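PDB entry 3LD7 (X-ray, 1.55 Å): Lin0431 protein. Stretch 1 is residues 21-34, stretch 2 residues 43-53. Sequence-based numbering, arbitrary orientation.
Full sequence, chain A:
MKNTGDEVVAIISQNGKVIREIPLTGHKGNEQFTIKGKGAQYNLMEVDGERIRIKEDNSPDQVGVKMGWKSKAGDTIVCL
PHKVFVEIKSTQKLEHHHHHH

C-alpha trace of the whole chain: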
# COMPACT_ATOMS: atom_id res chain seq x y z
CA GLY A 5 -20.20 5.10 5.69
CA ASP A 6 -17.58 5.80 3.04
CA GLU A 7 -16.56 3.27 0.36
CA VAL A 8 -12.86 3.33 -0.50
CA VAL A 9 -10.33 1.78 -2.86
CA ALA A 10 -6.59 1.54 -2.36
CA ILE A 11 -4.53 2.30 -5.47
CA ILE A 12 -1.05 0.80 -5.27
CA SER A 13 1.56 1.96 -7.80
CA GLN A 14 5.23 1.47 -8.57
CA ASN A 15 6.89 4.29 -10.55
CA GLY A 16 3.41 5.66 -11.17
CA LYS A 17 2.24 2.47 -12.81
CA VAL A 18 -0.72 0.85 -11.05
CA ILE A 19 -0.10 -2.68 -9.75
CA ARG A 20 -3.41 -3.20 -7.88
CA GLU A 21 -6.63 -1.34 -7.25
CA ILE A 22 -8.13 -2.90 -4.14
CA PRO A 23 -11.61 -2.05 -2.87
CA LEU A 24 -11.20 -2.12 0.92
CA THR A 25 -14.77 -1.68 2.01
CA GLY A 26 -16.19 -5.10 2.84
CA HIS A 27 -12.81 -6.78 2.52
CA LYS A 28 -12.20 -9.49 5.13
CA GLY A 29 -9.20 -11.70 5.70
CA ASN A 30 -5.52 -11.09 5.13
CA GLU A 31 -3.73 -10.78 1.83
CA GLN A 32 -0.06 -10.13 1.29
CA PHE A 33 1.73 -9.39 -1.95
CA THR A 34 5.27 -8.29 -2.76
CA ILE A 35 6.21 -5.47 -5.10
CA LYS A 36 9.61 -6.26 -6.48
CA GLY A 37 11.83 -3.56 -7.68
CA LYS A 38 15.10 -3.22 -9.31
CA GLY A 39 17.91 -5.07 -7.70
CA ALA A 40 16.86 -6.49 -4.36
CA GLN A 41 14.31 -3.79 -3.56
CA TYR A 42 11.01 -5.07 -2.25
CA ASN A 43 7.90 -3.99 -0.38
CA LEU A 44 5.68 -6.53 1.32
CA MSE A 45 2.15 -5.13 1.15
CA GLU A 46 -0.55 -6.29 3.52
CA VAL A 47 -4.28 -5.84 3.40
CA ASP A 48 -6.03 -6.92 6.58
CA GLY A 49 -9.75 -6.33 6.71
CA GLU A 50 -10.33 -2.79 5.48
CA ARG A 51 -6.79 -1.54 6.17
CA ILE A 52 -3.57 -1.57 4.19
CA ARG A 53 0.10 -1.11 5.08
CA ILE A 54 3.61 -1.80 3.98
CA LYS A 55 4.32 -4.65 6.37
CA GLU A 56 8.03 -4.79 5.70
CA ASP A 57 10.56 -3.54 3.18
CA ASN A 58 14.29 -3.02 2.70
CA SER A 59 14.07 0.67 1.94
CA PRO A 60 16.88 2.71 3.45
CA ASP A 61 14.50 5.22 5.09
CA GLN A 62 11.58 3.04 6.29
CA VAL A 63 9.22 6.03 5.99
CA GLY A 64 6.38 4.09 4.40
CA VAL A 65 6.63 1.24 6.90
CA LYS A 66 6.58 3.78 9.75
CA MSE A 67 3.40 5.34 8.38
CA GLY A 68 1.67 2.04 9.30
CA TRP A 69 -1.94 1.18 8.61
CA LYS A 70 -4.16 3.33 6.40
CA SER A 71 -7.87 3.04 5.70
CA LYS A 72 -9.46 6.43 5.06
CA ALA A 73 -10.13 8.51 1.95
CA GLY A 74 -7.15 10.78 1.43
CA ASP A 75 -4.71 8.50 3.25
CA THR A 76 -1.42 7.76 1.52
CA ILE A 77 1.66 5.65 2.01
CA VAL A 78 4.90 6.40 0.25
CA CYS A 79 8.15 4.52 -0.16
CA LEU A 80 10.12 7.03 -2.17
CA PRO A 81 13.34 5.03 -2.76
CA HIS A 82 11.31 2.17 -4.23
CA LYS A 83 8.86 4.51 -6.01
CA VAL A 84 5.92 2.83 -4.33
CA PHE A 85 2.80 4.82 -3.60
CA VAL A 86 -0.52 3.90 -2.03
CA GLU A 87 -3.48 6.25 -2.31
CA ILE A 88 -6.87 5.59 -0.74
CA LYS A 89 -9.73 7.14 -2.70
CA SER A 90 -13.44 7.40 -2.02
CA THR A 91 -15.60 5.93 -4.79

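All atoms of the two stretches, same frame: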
# COMPACT_ATOMS: atom_id res chain seq x y z
N GLU A 21 -5.61 -2.22 -7.84
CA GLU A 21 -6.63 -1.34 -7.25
C GLU A 21 -7.50 -2.25 -6.39
O GLU A 21 -8.09 -3.20 -6.91
CB GLU A 21 -7.45 -0.58 -8.32
CG GLU A 21 -6.52 0.19 -9.27
CD GLU A 21 -7.19 1.28 -10.12
OE1 GLU A 21 -8.41 1.51 -9.98
OE2 GLU A 21 -6.49 1.93 -10.94
N ILE A 22 -7.54 -1.98 -5.09
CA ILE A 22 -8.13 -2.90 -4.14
C ILE A 22 -9.25 -2.23 -3.35
O ILE A 22 -9.00 -1.39 -2.47
CB ILE A 22 -7.10 -3.45 -3.12
CG1 ILE A 22 -5.92 -4.14 -3.83
CG2 ILE A 22 -7.82 -4.42 -2.17
CD1 ILE A 22 -4.85 -4.66 -2.85
N PRO A 23 -10.49 -2.58 -3.64
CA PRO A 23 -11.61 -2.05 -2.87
C PRO A 23 -11.52 -2.60 -1.45
O PRO A 23 -11.46 -3.82 -1.27
CB PRO A 23 -12.85 -2.61 -3.59
CG PRO A 23 -12.37 -2.86 -4.96
CD PRO A 23 -10.94 -3.30 -4.84
N LEU A 24 -11.48 -1.71 -0.45
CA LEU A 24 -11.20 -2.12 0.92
C LEU A 24 -12.49 -2.35 1.66
O LEU A 24 -12.53 -3.14 2.59
CB LEU A 24 -10.40 -1.07 1.68
CG LEU A 24 -8.98 -0.85 1.17
CD1 LEU A 24 -8.33 0.31 1.91
CD2 LEU A 24 -8.15 -2.13 1.28
N THR A 25 -13.54 -1.65 1.24
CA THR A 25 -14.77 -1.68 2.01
C THR A 25 -15.49 -3.01 1.80
O THR A 25 -15.90 -3.36 0.69
CB THR A 25 -15.65 -0.47 1.67
OG1 THR A 25 -14.85 0.73 1.76
CG2 THR A 25 -16.81 -0.39 2.64
N GLY A 26 -15.64 -3.76 2.89
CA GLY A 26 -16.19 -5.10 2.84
C GLY A 26 -15.13 -6.18 2.71
O GLY A 26 -15.44 -7.38 2.73
N HIS A 27 -13.87 -5.79 2.58
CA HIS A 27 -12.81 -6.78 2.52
C HIS A 27 -12.57 -7.44 3.88
O HIS A 27 -12.50 -6.76 4.90
CB HIS A 27 -11.51 -6.20 1.97
CG HIS A 27 -10.39 -7.19 1.99
ND1 HIS A 27 -10.23 -8.18 1.05
CD2 HIS A 27 -9.43 -7.40 2.92
CE1 HIS A 27 -9.19 -8.93 1.36
NE2 HIS A 27 -8.68 -8.47 2.49
N LYS A 28 -12.52 -8.77 3.90
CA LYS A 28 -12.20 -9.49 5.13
C LYS A 28 -11.16 -10.55 4.87
O LYS A 28 -11.15 -11.17 3.80
CB LYS A 28 -13.46 -10.13 5.71
CG LYS A 28 -14.51 -9.10 6.12
CD LYS A 28 -15.67 -9.71 6.89
CE LYS A 28 -16.47 -8.65 7.61
NZ LYS A 28 -17.05 -7.69 6.65
N GLY A 29 -10.31 -10.79 5.85
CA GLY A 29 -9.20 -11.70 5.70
C GLY A 29 -7.91 -10.92 5.49
O GLY A 29 -7.88 -9.68 5.56
N ASN A 30 -6.84 -11.66 5.26
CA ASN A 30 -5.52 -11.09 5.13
C ASN A 30 -4.93 -11.49 3.79
O ASN A 30 -4.95 -12.68 3.42
CB ASN A 30 -4.64 -11.58 6.29
CG ASN A 30 -3.33 -10.82 6.40
OD1 ASN A 30 -3.20 -9.88 7.20
ND2 ASN A 30 -2.35 -11.23 5.60
N GLU A 31 -4.42 -10.51 3.07
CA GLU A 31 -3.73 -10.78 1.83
C GLU A 31 -2.41 -10.07 1.86
O GLU A 31 -2.33 -8.90 2.26
CB GLU A 31 -4.55 -10.24 0.65
CG GLU A 31 -3.90 -10.57 -0.68
CD GLU A 31 -4.10 -9.53 -1.77
OE1 GLU A 31 -5.11 -8.78 -1.76
OE2 GLU A 31 -3.21 -9.49 -2.65
N GLN A 32 -1.36 -10.76 1.43
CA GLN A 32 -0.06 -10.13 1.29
C GLN A 32 0.45 -10.30 -0.12
O GLN A 32 0.29 -11.37 -0.74
CB GLN A 32 0.92 -10.69 2.30
CG GLN A 32 0.51 -10.31 3.73
CD GLN A 32 1.32 -10.98 4.81
OE1 GLN A 32 2.50 -11.29 4.62
NE2 GLN A 32 0.69 -11.22 5.96
N PHE A 33 1.07 -9.26 -0.65
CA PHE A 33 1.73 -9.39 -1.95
C PHE A 33 3.00 -8.56 -1.94
O PHE A 33 3.08 -7.57 -1.21
CB PHE A 33 0.78 -9.03 -3.13
CG PHE A 33 0.29 -7.60 -3.14
CD1 PHE A 33 -0.80 -7.21 -2.40
CD2 PHE A 33 0.96 -6.64 -3.91
CE1 PHE A 33 -1.26 -5.87 -2.43
CE2 PHE A 33 0.51 -5.33 -3.94
CZ PHE A 33 -0.59 -4.94 -3.19
N THR A 34 3.99 -9.00 -2.71
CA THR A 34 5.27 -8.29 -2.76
C THR A 34 5.44 -7.54 -4.06
O THR A 34 5.24 -8.09 -5.15
CB THR A 34 6.44 -9.26 -2.57
OG1 THR A 34 6.30 -9.92 -1.31
CG2 THR A 34 7.76 -8.53 -2.60
N ASN A 43 8.85 -4.45 -1.39
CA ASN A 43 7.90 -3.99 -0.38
C ASN A 43 6.85 -5.06 -0.23
O ASN A 43 6.18 -5.43 -1.21
CB ASN A 43 7.20 -2.66 -0.76
CG ASN A 43 8.17 -1.49 -0.86
OD1 ASN A 43 8.33 -0.66 0.07
ND2 ASN A 43 8.80 -1.39 -1.97
N LEU A 44 6.71 -5.54 1.00
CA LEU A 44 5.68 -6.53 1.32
C LEU A 44 4.44 -5.78 1.75
O LEU A 44 4.42 -5.14 2.81
CB LEU A 44 6.17 -7.45 2.41
CG LEU A 44 5.23 -8.58 2.84
CD1 LEU A 44 4.80 -9.44 1.65
CD2 LEU A 44 5.94 -9.40 3.88
N MSE A 45 3.41 -5.81 0.90
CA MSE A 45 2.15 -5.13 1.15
C MSE A 45 1.21 -6.07 1.87
O MSE A 45 1.20 -7.27 1.61
CB MSE A 45 1.51 -4.75 -0.20
CG MSE A 45 2.46 -3.99 -1.13
SE MSE A 45 3.26 -2.40 -0.35
CE MSE A 45 1.60 -1.52 0.27
N GLU A 46 0.39 -5.50 2.74
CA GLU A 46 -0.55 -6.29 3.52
C GLU A 46 -1.88 -5.58 3.57
O GLU A 46 -1.96 -4.41 3.94
CB GLU A 46 -0.02 -6.52 4.95
CG GLU A 46 -0.93 -7.41 5.79
CD GLU A 46 -0.42 -7.60 7.21
OE1 GLU A 46 0.60 -6.97 7.58
OE2 GLU A 46 -1.02 -8.40 7.96
N VAL A 47 -2.93 -6.31 3.21
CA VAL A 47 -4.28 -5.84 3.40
C VAL A 47 -4.91 -6.74 4.44
O VAL A 47 -4.91 -7.96 4.30
CB VAL A 47 -5.08 -5.90 2.09
CG1 VAL A 47 -6.52 -5.47 2.32
CG2 VAL A 47 -4.41 -4.99 1.05
N ASP A 48 -5.39 -6.15 5.53
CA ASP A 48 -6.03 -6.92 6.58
C ASP A 48 -7.36 -6.26 6.87
O ASP A 48 -7.40 -5.12 7.32
CB ASP A 48 -5.14 -6.94 7.83
CG ASP A 48 -5.67 -7.88 8.89
OD1 ASP A 48 -5.47 -9.11 8.76
OD2 ASP A 48 -6.29 -7.39 9.85
N GLY A 49 -8.46 -6.97 6.61
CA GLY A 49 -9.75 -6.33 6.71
C GLY A 49 -9.77 -5.14 5.78
O GLY A 49 -9.42 -5.27 4.60
N GLU A 50 -10.17 -3.99 6.32
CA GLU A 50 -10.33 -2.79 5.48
C GLU A 50 -9.14 -1.86 5.55
O GLU A 50 -9.26 -0.68 5.22
CB GLU A 50 -11.63 -2.05 5.85
CG GLU A 50 -12.80 -3.02 5.84
CD GLU A 50 -14.17 -2.35 5.83
OE1 GLU A 50 -14.27 -1.12 6.09
OE2 GLU A 50 -15.16 -3.10 5.58
N ARG A 51 -8.00 -2.37 6.01
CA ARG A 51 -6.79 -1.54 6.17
C ARG A 51 -5.65 -2.06 5.32
O ARG A 51 -5.57 -3.27 5.00
CB ARG A 51 -6.31 -1.55 7.63
CG ARG A 51 -7.31 -1.20 8.70
CD ARG A 51 -6.63 -1.32 10.08
NE ARG A 51 -6.21 -2.70 10.36
CZ ARG A 51 -5.42 -3.06 11.38
NH1 ARG A 51 -4.95 -2.14 12.21
NH2 ARG A 51 -5.10 -4.34 11.55
N ILE A 52 -4.73 -1.17 4.96
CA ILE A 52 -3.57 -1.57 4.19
C ILE A 52 -2.30 -0.96 4.79
O ILE A 52 -2.35 0.14 5.35
CB ILE A 52 -3.74 -1.16 2.70
CG1 ILE A 52 -2.60 -1.71 1.84
CG2 ILE A 52 -3.92 0.36 2.56
CD1 ILE A 52 -2.84 -1.51 0.34
N ARG A 53 -1.19 -1.67 4.68
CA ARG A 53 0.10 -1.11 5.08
C ARG A 53 1.22 -1.73 4.27
O ARG A 53 1.03 -2.77 3.62
CB ARG A 53 0.41 -1.39 6.56
CG ARG A 53 0.70 -2.85 6.88
CD ARG A 53 1.12 -3.04 8.33
NE ARG A 53 1.19 -4.45 8.68
CZ ARG A 53 1.40 -4.91 9.91
NH1 ARG A 53 1.62 -4.05 10.92
NH2 ARG A 53 1.40 -6.21 10.13
O HOH W 1 -13.64 0.84 4.19
O HOH W 2 -14.75 -5.76 6.19

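The two stretches are joined chiefly by strands 30-34 and 43-48, which run antiparallel at 160° with their axes 4.6 Å apart at closest approach. Together the stretches bury 951 Å². Stretch 1 reaches this strand pair from strand 21-23 by way of a type II turn, L24 to H27, while the chain of stretch 2 reverses through a type II' turn, D48 to R51.

V47 covers more surface than any other residue and takes part in both the backbone ladder and the apolar packing. Its amide N donates to E31 O at 2.8 Å, and E31 N returns a bond to V47 O at 2.9 Å. The same two-way pattern recurs two residues along, where M45 N lies 2.8 Å from F33 O and F33 N lies 3.0 Å from M45 O. Beyond V47 the ladder gains one further rung, G49 N to G29 O at 3.0 Å. Between these bonds the strands draw closer, and CA-H...O contacts fill the gaps, as from Q32 CA to M45 O (3.1 Å) and from N30 CA to V47 O (3.3 Å). The V47 side chain, in the t rotamer, meets the earlier part of stretch 1: CG2 is 3.9 Å from I22 CD1, and CG1 is 3.9 Å from L24 CD2. These branched aliphatic groups have no polar partners to satisfy, and all three residues are buried.

E50 is exposed, yet it covers nearly as much surface, because its carboxylate reaches across to the L24-H27 turn. G26 N donates to E50 OE2 at 2.8 Å with a nearly straight N-H...O angle of 163°, so the carboxylate of E50 accepts directly from a backbone amide of the turn. On the way, E50 CG passes 3.3 Å from L24 O, the carbonyl that also accepts the turn's own bond from H27 N at 3.0 Å. Two waters extend the link: one donates to E50 OE1 (2.8 Å) and lies 2.7 Å from T25 OG1, while the other donates to both E50 OE2 and H27 O, each at 2.8 Å, and accepts from K28 NZ at 3.0 Å.

L24 lies between these two contacts, its CD2 against V47 and its backbone carbonyl beside E50. Farther along the ladder, F33 and M45, a selenomethionine, share a sheet face with E31 and V47. M45 CB sits over the F33 ring, 3.7 Å from CZ, a CH-pi contact only 14° off the ring normal. On the other face, T34 OG1 approaches L44 CD1 at 3.4 Å.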